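CopN (Chlamydia pneumoniae, PDB 4NRH) is a secreted gatekeeper of the YopN/MxiC family that probably regulates type III secretion and forms a complex with the chaperone Scc3. Local coordinates at residues A[150-155]-A[224-229]; A[102-107]-A[124-129]. All coordinates share one frame; numbering follows the deposited sequence.

Overall arrangement
CopN is an elongated, all-helical chain, and the two contacts sit at different depths in it. Interaction 2 is buried: helix 99-105 and the turn after it pack on helix 122-133, with the aliphatic parts of I107 and R126 and the ring of Y129 doing the work. Interaction 1 lies at the surface, where the first turns of helices 152-172 and 226-237 meet through a few partly exposed aromatic and aliphatic groups. No hydrogen bond crosses either contact. The centres of interactions 1 and 2 are about 26 Å apart. They share no helix, yet they touch: Y150, just before helix 152-172, packs its hydroxyl end on L125 and L128 of helix 122-133.

Interaction 1. Residues A[150-155]-A[224-229]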
ATOM      1  N   TYR A 150      -7.791  10.160  16.708  1.00 45.61           N
ATOM      2  CA  TYR A 150      -6.444   9.730  17.069  1.00 39.36           C
ATOM      3  C   TYR A 150      -5.354  10.729  16.706  1.00 40.61           C
ATOM      4  O   TYR A 150      -5.513  11.542  15.794  1.00 36.72           O
ATOM      5  CB  TYR A 150      -6.121   8.391  16.401  1.00 39.11           C
ATOM      6  CG  TYR A 150      -7.110   7.294  16.707  1.00 35.05           C
ATOM      7  CD1 TYR A 150      -7.060   6.607  17.911  1.00 34.92           C
ATOM      8  CD2 TYR A 150      -8.092   6.943  15.792  1.00 35.13           C
ATOM      9  CE1 TYR A 150      -7.962   5.600  18.199  1.00 37.30           C
ATOM     10  CE2 TYR A 150      -9.000   5.937  16.068  1.00 47.57           C
ATOM     11  CZ  TYR A 150      -8.930   5.270  17.274  1.00 41.57           C
ATOM     12  OH  TYR A 150      -9.831   4.269  17.556  1.00 54.04           O
ATOM     13  N   THR A 151      -4.245  10.655  17.433  1.00 39.28           N
ATOM     14  CA  THR A 151      -3.029  11.346  17.036  1.00 35.42           C
ATOM     15  C   THR A 151      -2.491  10.655  15.790  1.00 37.51           C
ATOM     16  O   THR A 151      -2.795   9.487  15.544  1.00 31.67           O
ATOM     17  CB  THR A 151      -1.964  11.330  18.143  1.00 36.78           C
ATOM     18  OG1 THR A 151      -1.612   9.975  18.449  1.00 36.22           O
ATOM     19  CG2 THR A 151      -2.484  12.017  19.401  1.00 41.55           C
ATOM     20  N   TYR A 152      -1.689  11.368  15.008  1.00 44.85           N
ATOM     21  CA  TYR A 152      -1.146  10.812  13.775  1.00 41.22           C
ATOM     22  C   TYR A 152      -0.217   9.623  14.019  1.00 41.01           C
ATOM     23  O   TYR A 152      -0.221   8.668  13.243  1.00 46.86           O
ATOM     24  CB  TYR A 152      -0.430  11.904  12.975  1.00 46.78           C
ATOM     25  CG  TYR A 152      -1.399  12.860  12.315  1.00 42.25           C
ATOM     26  CD1 TYR A 152      -2.021  12.527  11.119  1.00 47.17           C
ATOM     27  CD2 TYR A 152      -1.710  14.083  12.897  1.00 45.33           C
ATOM     28  CE1 TYR A 152      -2.917  13.387  10.515  1.00 41.58           C
ATOM     29  CE2 TYR A 152      -2.607  14.952  12.298  1.00 46.62           C
ATOM     30  CZ  TYR A 152      -3.205  14.597  11.107  1.00 44.73           C
ATOM     31  OH  TYR A 152      -4.096  15.452  10.502  1.00 50.55           O
ATOM     32  N   GLN A 153       0.575   9.672  15.087  1.00 46.79           N
ATOM     33  CA  GLN A 153       1.480   8.565  15.391  1.00 50.60           C
ATOM     34  C   GLN A 153       0.715   7.305  15.799  1.00 53.03           C
ATOM     35  O   GLN A 153       1.186   6.188  15.578  1.00 69.10           O
ATOM     36  CB  GLN A 153       2.479   8.946  16.489  1.00 55.26           C
ATOM     37  CG  GLN A 153       1.862   9.334  17.819  1.00 71.97           C
ATOM     38  CD  GLN A 153       2.911   9.566  18.890  1.00 85.84           C
ATOM     39  OE1 GLN A 153       3.686   8.667  19.220  1.00 89.86           O
ATOM     40  NE2 GLN A 153       2.946  10.775  19.434  1.00 90.24           N
ATOM     41  N   ASP A 154      -0.460   7.483  16.395  1.00 43.29           N
ATOM     42  CA  ASP A 154      -1.304   6.348  16.762  1.00 37.31           C
ATOM     43  C   ASP A 154      -2.004   5.743  15.550  1.00 37.26           C
ATOM     44  O   ASP A 154      -2.349   4.563  15.556  1.00 38.73           O
ATOM     45  CB  ASP A 154      -2.346   6.762  17.805  1.00 36.56           C
ATOM     46  CG  ASP A 154      -1.767   6.849  19.204  1.00 46.84           C
ATOM     47  OD1 ASP A 154      -0.624   6.388  19.403  1.00 51.52           O
ATOM     48  OD2 ASP A 154      -2.458   7.371  20.105  1.00 40.48           O
ATOM     49  N   MET A 155      -2.208   6.553  14.514  1.00 35.31           N
ATOM     50  CA  MET A 155      -2.955   6.125  13.334  1.00 31.01           C
ATOM     51  C   MET A 155      -2.307   4.941  12.621  1.00 37.19           C
ATOM     52  O   MET A 155      -3.000   4.102  12.045  1.00 38.30           O
ATOM     53  CB  MET A 155      -3.109   7.285  12.351  1.00 35.75           C
ATOM     54  CG  MET A 155      -4.028   8.393  12.828  1.00 40.54           C
ATOM     55  SD  MET A 155      -4.274   9.660  11.570  1.00 45.12           S
ATOM     56  CE  MET A 155      -4.922  11.000  12.565  1.00 52.93           C
ATOM     57  N   LEU A 224       0.629  28.172   9.647  1.00 53.74           N
ATOM     58  CA  LEU A 224       1.411  27.126   8.999  1.00 49.29           C
ATOM     59  C   LEU A 224       1.742  25.977   9.949  1.00 58.69           C
ATOM     60  O   LEU A 224       2.314  26.190  11.017  1.00 63.86           O
ATOM     61  CB  LEU A 224       2.704  27.702   8.424  1.00 49.60           C
ATOM     62  CG  LEU A 224       3.620  26.672   7.763  1.00 52.47           C
ATOM     63  CD1 LEU A 224       2.953  26.076   6.535  1.00 52.94           C
ATOM     64  CD2 LEU A 224       4.960  27.287   7.408  1.00 51.29           C
ATOM     65  N   ASN A 225       1.376  24.762   9.556  1.00 48.56           N
ATOM     66  CA  ASN A 225       1.693  23.576  10.344  1.00 46.76           C
ATOM     67  C   ASN A 225       1.917  22.366   9.444  1.00 49.13           C
ATOM     68  O   ASN A 225       1.685  22.436   8.236  1.00 53.74           O
ATOM     69  CB  ASN A 225       0.584  23.296  11.362  1.00 46.33           C
ATOM     70  CG  ASN A 225      -0.795  23.274  10.734  1.00 47.67           C
ATOM     71  OD1 ASN A 225      -1.100  22.422   9.901  1.00 45.72           O
ATOM     72  ND2 ASN A 225      -1.640  24.219  11.133  1.00 52.40           N
ATOM     73  N   PHE A 226       2.362  21.258  10.029  1.00 43.51           N
ATOM     74  CA  PHE A 226       2.722  20.079   9.242  1.00 43.98           C
ATOM     75  C   PHE A 226       1.522  19.450   8.537  1.00 48.46           C
ATOM     76  O   PHE A 226       1.679  18.785   7.514  1.00 47.28           O
ATOM     77  CB  PHE A 226       3.424  19.041  10.125  1.00 44.28           C
ATOM     78  CG  PHE A 226       2.500  18.277  11.032  1.00 50.66           C
ATOM     79  CD1 PHE A 226       2.143  18.789  12.269  1.00 48.50           C
ATOM     80  CD2 PHE A 226       2.009  17.036  10.658  1.00 49.61           C
ATOM     81  CE1 PHE A 226       1.300  18.084  13.109  1.00 45.13           C
ATOM     82  CE2 PHE A 226       1.166  16.328  11.493  1.00 42.32           C
ATOM     83  CZ  PHE A 226       0.813  16.853  12.719  1.00 56.66           C
ATOM     84  N   VAL A 227       0.330  19.660   9.084  1.00 47.21           N
ATOM     85  CA  VAL A 227      -0.889  19.161   8.457  1.00 43.19           C
ATOM     86  C   VAL A 227      -1.173  19.940   7.176  1.00 50.78           C
ATOM     87  O   VAL A 227      -1.512  19.359   6.143  1.00 45.59           O
ATOM     88  CB  VAL A 227      -2.097  19.254   9.407  1.00 45.89           C
ATOM     89  CG1 VAL A 227      -3.371  18.827   8.693  1.00 45.42           C
ATOM     90  CG2 VAL A 227      -1.861  18.397  10.643  1.00 49.08           C
ATOM     91  N   LYS A 228      -1.027  21.261   7.252  1.00 52.04           N
ATOM     92  CA  LYS A 228      -1.204  22.130   6.094  1.00 51.05           C
ATOM     93  C   LYS A 228      -0.204  21.783   4.996  1.00 42.41           C
ATOM     94  O   LYS A 228      -0.557  21.717   3.819  1.00 41.29           O
ATOM     95  CB  LYS A 228      -1.054  23.598   6.496  1.00 54.67           C
ATOM     96  CG  LYS A 228      -2.317  24.224   7.067  1.00 73.54           C
ATOM     97  CD  LYS A 228      -3.424  24.276   6.026  1.00 84.26           C
ATOM     98  CE  LYS A 228      -4.612  25.083   6.523  1.00 86.91           C
ATOM     99  NZ  LYS A 228      -5.687  25.178   5.497  1.00 83.84           N
ATOM    100  N   VAL A 229       1.047  21.571   5.393  1.00 39.22           N
ATOM    101  CA  VAL A 229       2.109  21.225   4.454  1.00 43.86           C
ATOM    102  C   VAL A 229       1.840  19.873   3.797  1.00 42.89           C
ATOM    103  O   VAL A 229       2.039  19.707   2.592  1.00 41.26           O
ATOM    104  CB  VAL A 229       3.486  21.190   5.152  1.00 44.40           C
ATOM    105  CG1 VAL A 229       4.572  20.783   4.171  1.00 42.42           C
ATOM    106  CG2 VAL A 229       3.803  22.544   5.770  1.00 42.26           C
TER
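Y152 is the one residue of 150-155 that reaches across, and it meets F226 and V227 at the start of helix 226-237. Just before them, N225 caps that helix: its OD1 accepts from K228 N at 2.9 Å, with a fairly straight N-H...O angle of 157°. F226 follows, its CG held between the backbone N and the carbonyl carbon (chi1 76°), which swings the ring out toward Y152. The pair is an offset edge-to-face stack with planes at 79° and centroids 5.5 Å apart; the edge of F226 leads, and its CZ lies 3.8 Å from Y152 CD2. V227 comes next and uses one methyl twice. Its CG2 sits 3.7 Å above the plane of the F226 ring, toward the rim, and 3.7 Å from Y152 OH. Around Y152 the packing continues, with M155 CE over one face, toward the rim, the ring of Y199 nearly parallel to it, and Q147 weakly hydrogen-bonded to the hydroxyl. Helix 179-215 touches both partners, through Y199 and E203. T151, with a weak capping bond from D154 N, holds the other N-cap in this aromatic and aliphatic surface contact between N-terminal helical turns, 226-237 belonging to the LcrE third helical domain.

Interaction 2. Residues A[102-107]-A[124-129]; sequences IGAKNI and GLRSLY
I107 pushes its CD1 methyl between R126 and Y129, and here the packing is tight. The methyl stands 3.5 Å from CD2 of the Y129 ring, which it meets obliquely, and 3.8 Å from R126 CG. A chi1 of 61° tucks CG1 over the backbone, flanked by N and C, and with the chain extended beyond it I107 sends this branch straight at helix 122-133. A little further along, R126 CD presses to 3.2 Å from A104 O, which also accepts from I107 N, while A104 CB lies 4.0 Å from R126 CD. I107 is also the N-cap residue of helix 108-115. The contact lies where helix 99-105 gives way to that helix, in a bundle of short helices in the HrpJ-like range, with helix 122-133 packing on the junction. R126 contributes its methylenes here; a bend at chi3 (-63°) leads the guanidinium onward, where NH1 forms a salt bridge with E28 and a hydrogen bond with S111. The bound sodium ion is about 12 Å from the R126 side chain. The outer flanks are looser: K105 points away, its NZ in a salt bridge with D69 and a hydrogen bond with S65, both on helix 61-74, and the exposed S127 of helix 122-133 also points away.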
ATOM      1  N   ILE A 102     -21.099 -11.062  17.143  1.00 35.52           N
ATOM      2  CA  ILE A 102     -20.256 -12.074  16.509  1.00 36.79           C
ATOM      3  C   ILE A 102     -19.031 -11.477  15.820  1.00 41.30           C
ATOM      4  O   ILE A 102     -17.918 -11.984  15.969  1.00 33.81           O
ATOM      5  CB  ILE A 102     -21.051 -12.896  15.479  1.00 44.88           C
ATOM      6  CG1 ILE A 102     -22.318 -13.465  16.118  1.00 41.44           C
ATOM      7  CG2 ILE A 102     -20.196 -14.020  14.917  1.00 44.99           C
ATOM      8  CD1 ILE A 102     -22.049 -14.390  17.287  1.00 38.89           C
ATOM      9  N   GLY A 103     -19.240 -10.399  15.071  1.00 43.49           N
ATOM     10  CA  GLY A 103     -18.152  -9.718  14.392  1.00 46.49           C
ATOM     11  C   GLY A 103     -17.117  -9.180  15.361  1.00 43.28           C
ATOM     12  O   GLY A 103     -15.914  -9.308  15.132  1.00 50.94           O
ATOM     13  N   ALA A 104     -17.590  -8.576  16.445  1.00 41.20           N
ATOM     14  CA  ALA A 104     -16.709  -8.046  17.479  1.00 40.65           C
ATOM     15  C   ALA A 104     -15.953  -9.166  18.190  1.00 36.57           C
ATOM     16  O   ALA A 104     -14.765  -9.037  18.482  1.00 36.32           O
ATOM     17  CB  ALA A 104     -17.506  -7.223  18.481  1.00 37.67           C
ATOM     18  N   LYS A 105     -16.651 -10.261  18.472  1.00 33.18           N
ATOM     19  CA  LYS A 105     -16.052 -11.403  19.155  1.00 34.95           C
ATOM     20  C   LYS A 105     -14.931 -12.039  18.329  1.00 32.15           C
ATOM     21  O   LYS A 105     -13.951 -12.538  18.880  1.00 37.57           O
ATOM     22  CB  LYS A 105     -17.124 -12.447  19.487  1.00 29.56           C
ATOM     23  CG  LYS A 105     -16.602 -13.695  20.180  1.00 39.35           C
ATOM     24  CD  LYS A 105     -17.743 -14.579  20.665  1.00 37.02           C
ATOM     25  CE  LYS A 105     -18.527 -15.166  19.503  1.00 32.53           C
ATOM     26  NZ  LYS A 105     -19.627 -16.058  19.971  1.00 30.15           N
ATOM     27  N   ASN A 106     -15.077 -12.013  17.008  1.00 34.29           N
ATOM     28  CA  ASN A 106     -14.082 -12.611  16.122  1.00 41.55           C
ATOM     29  C   ASN A 106     -12.792 -11.799  16.001  1.00 43.25           C
ATOM     30  O   ASN A 106     -11.806 -12.276  15.441  1.00 48.73           O
ATOM     31  CB  ASN A 106     -14.682 -12.826  14.731  1.00 46.03           C
ATOM     32  CG  ASN A 106     -15.750 -13.900  14.721  1.00 49.50           C
ATOM     33  OD1 ASN A 106     -15.874 -14.678  15.669  1.00 43.18           O
ATOM     34  ND2 ASN A 106     -16.529 -13.950  13.647  1.00 45.02           N
ATOM     35  N   ILE A 107     -12.802 -10.575  16.522  1.00 38.17           N
ATOM     36  CA  ILE A 107     -11.603  -9.741  16.533  1.00 40.01           C
ATOM     37  C   ILE A 107     -11.247  -9.346  17.960  1.00 36.80           C
ATOM     38  O   ILE A 107     -10.504  -8.390  18.189  1.00 38.40           O
ATOM     39  CB  ILE A 107     -11.777  -8.469  15.680  1.00 34.34           C
ATOM     40  CG1 ILE A 107     -12.924  -7.613  16.220  1.00 36.13           C
ATOM     41  CG2 ILE A 107     -12.013  -8.835  14.222  1.00 36.37           C
ATOM     42  CD1 ILE A 107     -12.946  -6.207  15.667  1.00 42.08           C
ATOM     43  N   GLY A 124     -13.154  -0.036  22.058  1.00 34.95           N
ATOM     44  CA  GLY A 124     -13.084   1.145  21.219  1.00 34.53           C
ATOM     45  C   GLY A 124     -12.581   0.802  19.833  1.00 29.86           C
ATOM     46  O   GLY A 124     -13.073   1.327  18.834  1.00 38.42           O
ATOM     47  N   LEU A 125     -11.595  -0.086  19.773  1.00 35.57           N
ATOM     48  CA  LEU A 125     -11.049  -0.542  18.501  1.00 36.12           C
ATOM     49  C   LEU A 125     -12.057  -1.404  17.743  1.00 34.75           C
ATOM     50  O   LEU A 125     -12.172  -1.303  16.521  1.00 30.01           O
ATOM     51  CB  LEU A 125      -9.746  -1.315  18.717  1.00 37.57           C
ATOM     52  CG  LEU A 125      -8.530  -0.493  19.151  1.00 38.80           C
ATOM     53  CD1 LEU A 125      -7.283  -1.363  19.212  1.00 30.24           C
ATOM     54  CD2 LEU A 125      -8.315   0.681  18.213  1.00 36.24           C
ATOM     55  N   ARG A 126     -12.786  -2.249  18.469  1.00 36.19           N
ATOM     56  CA  ARG A 126     -13.785  -3.113  17.846  1.00 32.33           C
ATOM     57  C   ARG A 126     -14.939  -2.294  17.283  1.00 36.60           C
ATOM     58  O   ARG A 126     -15.479  -2.610  16.223  1.00 37.88           O
ATOM     59  CB  ARG A 126     -14.316  -4.146  18.843  1.00 28.27           C
ATOM     60  CG  ARG A 126     -13.287  -5.169  19.278  1.00 37.05           C
ATOM     61  CD  ARG A 126     -13.923  -6.328  20.028  1.00 35.48           C
ATOM     62  NE  ARG A 126     -14.574  -5.919  21.270  1.00 37.46           N
ATOM     63  CZ  ARG A 126     -13.956  -5.835  22.444  1.00 43.59           C
ATOM     64  NH1 ARG A 126     -12.664  -6.122  22.536  1.00 40.50           N
ATOM     65  NH2 ARG A 126     -14.626  -5.460  23.526  1.00 41.63           N
ATOM     66  N   SER A 127     -15.315  -1.242  18.002  1.00 35.29           N
ATOM     67  CA  SER A 127     -16.344  -0.325  17.529  1.00 38.79           C
ATOM     68  C   SER A 127     -15.902   0.361  16.238  1.00 39.34           C
ATOM     69  O   SER A 127     -16.681   0.483  15.292  1.00 38.88           O
ATOM     70  CB  SER A 127     -16.669   0.716  18.602  1.00 38.01           C
ATOM     71  OG  SER A 127     -17.644   1.634  18.141  1.00 54.61           O
ATOM     72  N   LEU A 128     -14.650   0.809  16.210  1.00 34.01           N
ATOM     73  CA  LEU A 128     -14.080   1.418  15.012  1.00 34.55           C
ATOM     74  C   LEU A 128     -14.050   0.451  13.832  1.00 30.09           C
ATOM     75  O   LEU A 128     -14.456   0.805  12.725  1.00 25.18           O
ATOM     76  CB  LEU A 128     -12.667   1.931  15.289  1.00 28.44           C
ATOM     77  CG  LEU A 128     -11.951   2.474  14.051  1.00 39.35           C
ATOM     78  CD1 LEU A 128     -12.543   3.812  13.630  1.00 38.79           C
ATOM     79  CD2 LEU A 128     -10.459   2.595  14.296  1.00 33.75           C
ATOM     80  N   TYR A 129     -13.560  -0.764  14.071  1.00 28.67           N
ATOM     81  CA  TYR A 129     -13.502  -1.784  13.028  1.00 26.98           C
ATOM     82  C   TYR A 129     -14.880  -2.043  12.429  1.00 33.08           C
ATOM     83  O   TYR A 129     -15.033  -2.125  11.210  1.00 38.29           O
ATOM     84  CB  TYR A 129     -12.917  -3.091  13.568  1.00 27.58           C
ATOM     85  CG  TYR A 129     -12.831  -4.177  12.517  1.00 31.30           C
ATOM     86  CD1 TYR A 129     -11.772  -4.220  11.622  1.00 34.13           C
ATOM     87  CD2 TYR A 129     -13.818  -5.149  12.411  1.00 31.26           C
ATOM     88  CE1 TYR A 129     -11.693  -5.204  10.656  1.00 38.89           C
ATOM     89  CE2 TYR A 129     -13.749  -6.137  11.449  1.00 39.31           C
ATOM     90  CZ  TYR A 129     -12.684  -6.159  10.573  1.00 41.31           C
ATOM     91  OH  TYR A 129     -12.609  -7.141   9.612  1.00 46.59           O
TER